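Local structure of proline iminopeptidase (Streptomyces halstedii, 3WMR) at residues A137-G142 and D253-T258; T59-L64 and F213-M218. The protein is an alpha/beta-hydrolase-fold amidohydrolase that interacts with polyketide substrates by way of a hydrophobic tunnel, and probably releases N-terminal proline from peptides. All blocks are in the same frame, centred on the assembly; numbering follows the deposited sequence.

From the N terminus, the chain first meets residues 59-64, in the region between strands 49-52 and 76-80. It then runs through helix 127-137 into 137-142, and passes strand 143-149 and then a run of helices to reach 213-218, on helix 211-222. There contact 2 closes its long loop, joining the catalytic side of the core to a helix inserted between strands 143-149 and 258-263. Contact 1 closes later, when 253-258 leads the chain back to strand 258-263 and touches the end of helix 127-137. The two loops therefore cross. The centres of the two contacts lie about 28 Å apart, on opposite sides of the chain's centre; contact 1 is at the surface and contact 2 is buried.

Contact 1: A137-G142 and D253-T258; sequences ARRPAG and DIQVPT
Arg139 carries most of this surface contact. It is the first residue to leave helical geometry after helix 127-137, and its positive phi (59°) turns the chain there. Arg139 CB points toward 253-258 and lies 3.8 Å from Gln255 OE1. With CG anti to the carbonyl carbon, the side chain then runs extended across the end of the glutamine: Arg139 CG is 3.4 Å from Gln255 OE1, and Arg139 CD comes to 3.3 Å from the same oxygen. Arg139 NE makes the hydrogen bond of the contact, to Asp253 O at 2.8 Å. This bond is almost straight (N-H...O 174°), lies in the guanidinium plane and meets a lone pair in the carbonyl plane. The two loops so joined belong to the alpha/beta-hydrolase core: one follows the helix that starts after the predicted nucleophile, and the other brings the chain back to strand 258-263 after the inserted helices. Beyond NE, the guanidinium is stacked on the Gln255 amide, the planes only 3° apart and the two side chains crossing at about a right angle. Gln255 NE2 sits over the guanidinium centre, 3.3 Å from both Arg139 CZ and Arg139 NH1; NH1 and NE2 are both donors, so they stack without bonding. Arg139 NH2 stays 4.1 Å from Asp253 OD1, a proximity of charges alone, the oxygen lying well out of the guanidinium plane. Closer to the helix, Ala137 CB packs against Ile254 CG1 at 4.2 Å.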
loop_
_atom_site.group_PDB
_atom_site.type_symbol
_atom_site.label_atom_id
_atom_site.label_comp_id
_atom_site.label_asym_id
_atom_site.label_seq_id
_atom_site.Cartn_x
_atom_site.Cartn_y
_atom_site.Cartn_z
ATOM N N ALA A 137 8.567 5.679 -12.569
ATOM C CA ALA A 137 9.225 5.188 -13.770
ATOM C C ALA A 137 9.017 6.128 -14.960
ATOM O O ALA A 137 9.782 6.094 -15.910
ATOM C CB ALA A 137 8.748 3.784 -14.101
ATOM N N ARG A 138 8.012 6.988 -14.869
ATOM C CA ARG A 138 7.786 8.037 -15.857
ATOM C C ARG A 138 8.661 9.258 -15.634
ATOM O O ARG A 138 8.600 10.209 -16.408
ATOM C CB ARG A 138 6.316 8.448 -15.836
ATOM C CG ARG A 138 5.405 7.262 -16.064
ATOM C CD ARG A 138 3.942 7.650 -16.062
ATOM N NE ARG A 138 3.007 6.639 -16.598
ATOM C CZ ARG A 138 3.134 5.304 -16.578
ATOM N NH1 ARG A 138 4.172 4.679 -16.027
ATOM N NH2 ARG A 138 2.165 4.568 -17.108
ATOM N N ARG A 139 9.452 9.244 -14.562
ATOM C CA ARG A 139 10.448 10.265 -14.305
ATOM C C ARG A 139 9.842 11.664 -14.203
ATOM O O ARG A 139 10.277 12.583 -14.908
ATOM C CB ARG A 139 11.559 10.216 -15.384
ATOM C CG ARG A 139 12.341 8.905 -15.371
ATOM C CD ARG A 139 13.361 8.825 -16.507
ATOM N NE ARG A 139 14.250 7.673 -16.363
ATOM C CZ ARG A 139 15.285 7.397 -17.161
ATOM N NH1 ARG A 139 15.589 8.193 -18.177
ATOM N NH2 ARG A 139 16.027 6.314 -16.948
ATOM N N PRO A 140 8.838 11.837 -13.330
ATOM C CA PRO A 140 8.252 13.164 -13.148
ATOM C C PRO A 140 9.245 14.093 -12.440
ATOM O O PRO A 140 10.023 13.633 -11.596
ATOM C CB PRO A 140 7.042 12.884 -12.242
ATOM C CG PRO A 140 7.466 11.717 -11.424
ATOM C CD PRO A 140 8.387 10.893 -12.285
ATOM N N ALA A 141 9.208 15.378 -12.777
ATOM C CA ALA A 141 10.240 16.336 -12.357
ATOM C C ALA A 141 10.269 16.619 -10.858
ATOM O O ALA A 141 11.342 16.816 -10.274
ATOM C CB ALA A 141 10.076 17.647 -13.134
ATOM N N GLY A 142 9.104 16.664 -10.230
ATOM C CA GLY A 142 9.034 17.055 -8.819
ATOM C C GLY A 142 9.331 15.960 -7.813
ATOM O O GLY A 142 9.483 16.236 -6.621
ATOM N N ASP A 253 13.858 2.261 -14.947
ATOM C CA ASP A 253 13.697 3.672 -15.315
ATOM C C ASP A 253 13.571 4.623 -14.120
ATOM O O ASP A 253 13.549 5.852 -14.288
ATOM C CB ASP A 253 12.479 3.844 -16.225
ATOM C CG ASP A 253 12.679 3.216 -17.618
ATOM O OD1 ASP A 253 13.828 2.976 -18.052
ATOM O OD2 ASP A 253 11.661 2.951 -18.277
ATOM N N ILE A 254 13.461 4.066 -12.917
ATOM C CA ILE A 254 13.341 4.881 -11.698
ATOM C C ILE A 254 14.694 5.511 -11.380
ATOM O O ILE A 254 15.673 4.796 -11.116
ATOM C CB ILE A 254 12.822 4.041 -10.510
ATOM C CG1 ILE A 254 11.385 3.582 -10.781
ATOM C CG2 ILE A 254 12.874 4.843 -9.220
ATOM C CD1 ILE A 254 10.881 2.494 -9.855
ATOM N N GLN A 255 14.745 6.839 -11.410
ATOM C CA GLN A 255 16.001 7.587 -11.235
ATOM C C GLN A 255 16.235 8.072 -9.806
ATOM O O GLN A 255 17.373 8.383 -9.419
ATOM C CB GLN A 255 16.010 8.805 -12.147
ATOM C CG GLN A 255 16.130 8.449 -13.615
ATOM C CD GLN A 255 16.050 9.671 -14.522
ATOM O OE1 GLN A 255 15.200 10.531 -14.338
ATOM N NE2 GLN A 255 16.924 9.735 -15.520
ATOM N N VAL A 256 15.167 8.143 -9.023
ATOM C CA VAL A 256 15.279 8.752 -7.706
ATOM C C VAL A 256 15.786 7.713 -6.720
ATOM O O VAL A 256 15.680 6.509 -6.962
ATOM C CB VAL A 256 13.942 9.374 -7.262
ATOM C CG1 VAL A 256 13.612 10.564 -8.146
ATOM C CG2 VAL A 256 12.805 8.350 -7.285
ATOM N N PRO A 257 16.361 8.178 -5.604
ATOM C CA PRO A 257 16.732 7.222 -4.592
ATOM C C PRO A 257 15.475 6.564 -4.004
ATOM O O PRO A 257 14.519 7.244 -3.594
ATOM C CB PRO A 257 17.486 8.059 -3.543
ATOM C CG PRO A 257 17.459 9.465 -4.013
ATOM C CD PRO A 257 16.512 9.570 -5.157
ATOM N N THR A 258 15.512 5.241 -3.979
ATOM C CA THR A 258 14.386 4.416 -3.624
ATOM C C THR A 258 14.739 3.598 -2.392
ATOM O O THR A 258 15.888 3.144 -2.245
ATOM C CB THR A 258 14.005 3.505 -4.810
ATOM O OG1 THR A 258 13.633 4.323 -5.932
ATOM C CG2 THR A 258 12.834 2.580 -4.438
#

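Contact 2: T59-L64 and F213-M218; sequences THDYLL and FAATFM
Thr59 opens the segment with its OG1 in the crowded position between backbone N and carbonyl carbon (chi1 64°). Thr59 OG1 lies 2.7 Å from Thr216 OG1, the two threonines sliding past each other in opposite directions; the Thr216 hydroxyl proton may go to Thr59 OG1 or, more weakly, to Thr59 O, which is 3.3 Å from Thr216 OG1. Thr59 OG1 itself donates to Asp61 OD2 at 2.7 Å, on the anti lone pair of the carboxylate. His60 turns away from the helix and bonds to Asp80. Asp61 lies in a 3-10 segment, with Asp61 CB resting on Ala215 CB at 3.9 Å. Tyr62 follows, Tyr62 N donating to Thr216 OG1 at 3.0 Å (N-H...O 152°), while Tyr62 CB packs on Phe213 CA at 3.9 Å. The edge of its ring also meets the threonine, Tyr62 CD1 lying 3.5 Å from Thr216 OG1. Farther out, Tyr62 OH bonds to Gln125 and to the amide of Gly54, and the Tyr62 side chain lies about 5 Å from that of Ser126, the predicted nucleophile. A valine at Thr216 would take the hydroxyl from Tyr62 N and Thr59 OG1 and would probably loosen the turn against helix 211-222. Thr216 OG1 thus accepts from Tyr62 N and has its own proton to offer to Thr59, whose hydroxyl donates in turn to Asp61, so that a buried polar cluster joins the loop to helix 211-222.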
loop_
_atom_site.group_PDB
_atom_site.type_symbol
_atom_site.label_atom_id
_atom_site.label_comp_id
_atom_site.label_asym_id
_atom_site.label_seq_id
_atom_site.Cartn_x
_atom_site.Cartn_y
_atom_site.Cartn_z
ATOM N N THR A 59 -7.992 1.932 2.298
ATOM C CA THR A 59 -8.129 3.343 2.599
ATOM C C THR A 59 -6.885 3.831 3.325
ATOM O O THR A 59 -6.034 3.034 3.721
ATOM C CB THR A 59 -9.403 3.647 3.429
ATOM O OG1 THR A 59 -9.329 3.002 4.719
ATOM C CG2 THR A 59 -10.659 3.203 2.689
ATOM N N HIS A 60 -6.789 5.143 3.492
ATOM C CA HIS A 60 -5.639 5.773 4.151
ATOM C C HIS A 60 -5.551 5.471 5.639
ATOM O O HIS A 60 -4.503 5.681 6.253
ATOM C CB HIS A 60 -5.723 7.295 4.036
ATOM C CG HIS A 60 -6.637 7.922 5.052
ATOM N ND1 HIS A 60 -8.009 7.952 4.906
ATOM C CD2 HIS A 60 -6.375 8.510 6.244
ATOM C CE1 HIS A 60 -8.550 8.536 5.962
ATOM N NE2 HIS A 60 -7.579 8.879 6.790
ATOM N N ASP A 61 -6.658 5.012 6.219
ATOM C CA ASP A 61 -6.836 5.003 7.686
ATOM C C ASP A 61 -5.751 4.242 8.430
ATOM O O ASP A 61 -5.211 4.738 9.410
ATOM C CB ASP A 61 -8.211 4.425 8.067
ATOM C CG ASP A 61 -9.356 5.247 7.527
ATOM O OD1 ASP A 61 -9.973 6.003 8.312
ATOM O OD2 ASP A 61 -9.639 5.137 6.316
ATOM N N TYR A 62 -5.431 3.039 7.966
ATOM C CA TYR A 62 -4.368 2.218 8.588
ATOM C C TYR A 62 -2.962 2.837 8.503
ATOM O O TYR A 62 -2.043 2.366 9.166
ATOM C CB TYR A 62 -4.362 0.793 8.003
ATOM C CG TYR A 62 -3.643 0.664 6.655
ATOM C CD1 TYR A 62 -4.246 1.100 5.487
ATOM C CD2 TYR A 62 -2.369 0.089 6.561
ATOM C CE1 TYR A 62 -3.602 1.006 4.262
ATOM C CE2 TYR A 62 -1.716 -0.024 5.318
ATOM C CZ TYR A 62 -2.343 0.447 4.178
ATOM O OH TYR A 62 -1.737 0.371 2.942
ATOM N N LEU A 63 -2.793 3.882 7.685
ATOM C CA LEU A 63 -1.512 4.588 7.582
ATOM C C LEU A 63 -1.425 5.816 8.489
ATOM O O LEU A 63 -0.437 6.553 8.414
ATOM C CB LEU A 63 -1.242 5.005 6.123
ATOM C CG LEU A 63 -1.007 3.867 5.134
ATOM C CD1 LEU A 63 -0.812 4.401 3.727
ATOM C CD2 LEU A 63 0.192 3.024 5.531
ATOM N N LEU A 64 -2.426 6.036 9.354
ATOM C CA LEU A 64 -2.527 7.302 10.114
ATOM C C LEU A 64 -1.391 7.507 11.116
ATOM O O LEU A 64 -1.036 8.628 11.404
ATOM C CB LEU A 64 -3.879 7.425 10.833
ATOM C CG LEU A 64 -5.023 7.956 9.971
ATOM C CD1 LEU A 64 -6.364 7.775 10.690
ATOM C CD2 LEU A 64 -4.792 9.413 9.601
ATOM N N PHE A 213 -5.953 -0.096 11.745
ATOM C CA PHE A 213 -5.993 -1.281 10.870
ATOM C C PHE A 213 -7.448 -1.751 10.697
ATOM O O PHE A 213 -7.923 -1.960 9.569
ATOM C CB PHE A 213 -5.084 -2.401 11.411
ATOM C CG PHE A 213 -4.980 -3.605 10.494
ATOM C CD1 PHE A 213 -4.021 -3.652 9.484
ATOM C CD2 PHE A 213 -5.863 -4.671 10.615
ATOM C CE1 PHE A 213 -3.946 -4.738 8.614
ATOM C CE2 PHE A 213 -5.784 -5.764 9.754
ATOM C CZ PHE A 213 -4.822 -5.793 8.750
ATOM N N ALA A 214 -8.173 -1.855 11.814
ATOM C CA ALA A 214 -9.580 -2.229 11.781
ATOM C C ALA A 214 -10.410 -1.228 10.973
ATOM O O ALA A 214 -11.283 -1.626 10.167
ATOM C CB ALA A 214 -10.119 -2.351 13.196
ATOM N N ALA A 215 -10.123 0.063 11.152
ATOM C CA ALA A 215 -10.845 1.091 10.418
ATOM C C ALA A 215 -10.804 0.815 8.916
ATOM O O ALA A 215 -11.847 0.791 8.252
ATOM C CB ALA A 215 -10.298 2.468 10.730
ATOM N N THR A 216 -9.607 0.582 8.384
ATOM C CA THR A 216 -9.470 0.312 6.948
ATOM C C THR A 216 -10.158 -1.006 6.552
ATOM O O THR A 216 -10.869 -1.064 5.531
ATOM C CB THR A 216 -7.988 0.351 6.504
ATOM O OG1 THR A 216 -7.595 1.712 6.281
ATOM C CG2 THR A 216 -7.767 -0.405 5.211
ATOM N N PHE A 217 -9.918 -2.056 7.335
ATOM C CA PHE A 217 -10.544 -3.367 7.139
ATOM C C PHE A 217 -12.073 -3.279 6.964
ATOM O O PHE A 217 -12.644 -3.929 6.082
ATOM C CB PHE A 217 -10.185 -4.300 8.302
ATOM C CG PHE A 217 -10.344 -5.754 7.977
ATOM C CD1 PHE A 217 -9.349 -6.434 7.279
ATOM C CD2 PHE A 217 -11.502 -6.443 8.328
ATOM C CE1 PHE A 217 -9.504 -7.774 6.952
ATOM C CE2 PHE A 217 -11.656 -7.784 8.007
ATOM C CZ PHE A 217 -10.658 -8.451 7.326
ATOM N N MET A 218 -12.730 -2.449 7.783
ATOM C CA MET A 218 -14.181 -2.264 7.707
ATOM C C MET A 218 -14.618 -1.386 6.536
ATOM O O MET A 218 -15.739 -1.531 6.050
ATOM C CB MET A 218 -14.734 -1.695 9.021
ATOM C CG MET A 218 -14.650 -2.668 10.205
ATOM S SD MET A 218 -15.443 -4.271 9.925
ATOM C CE MET A 218 -17.107 -3.759 9.488
#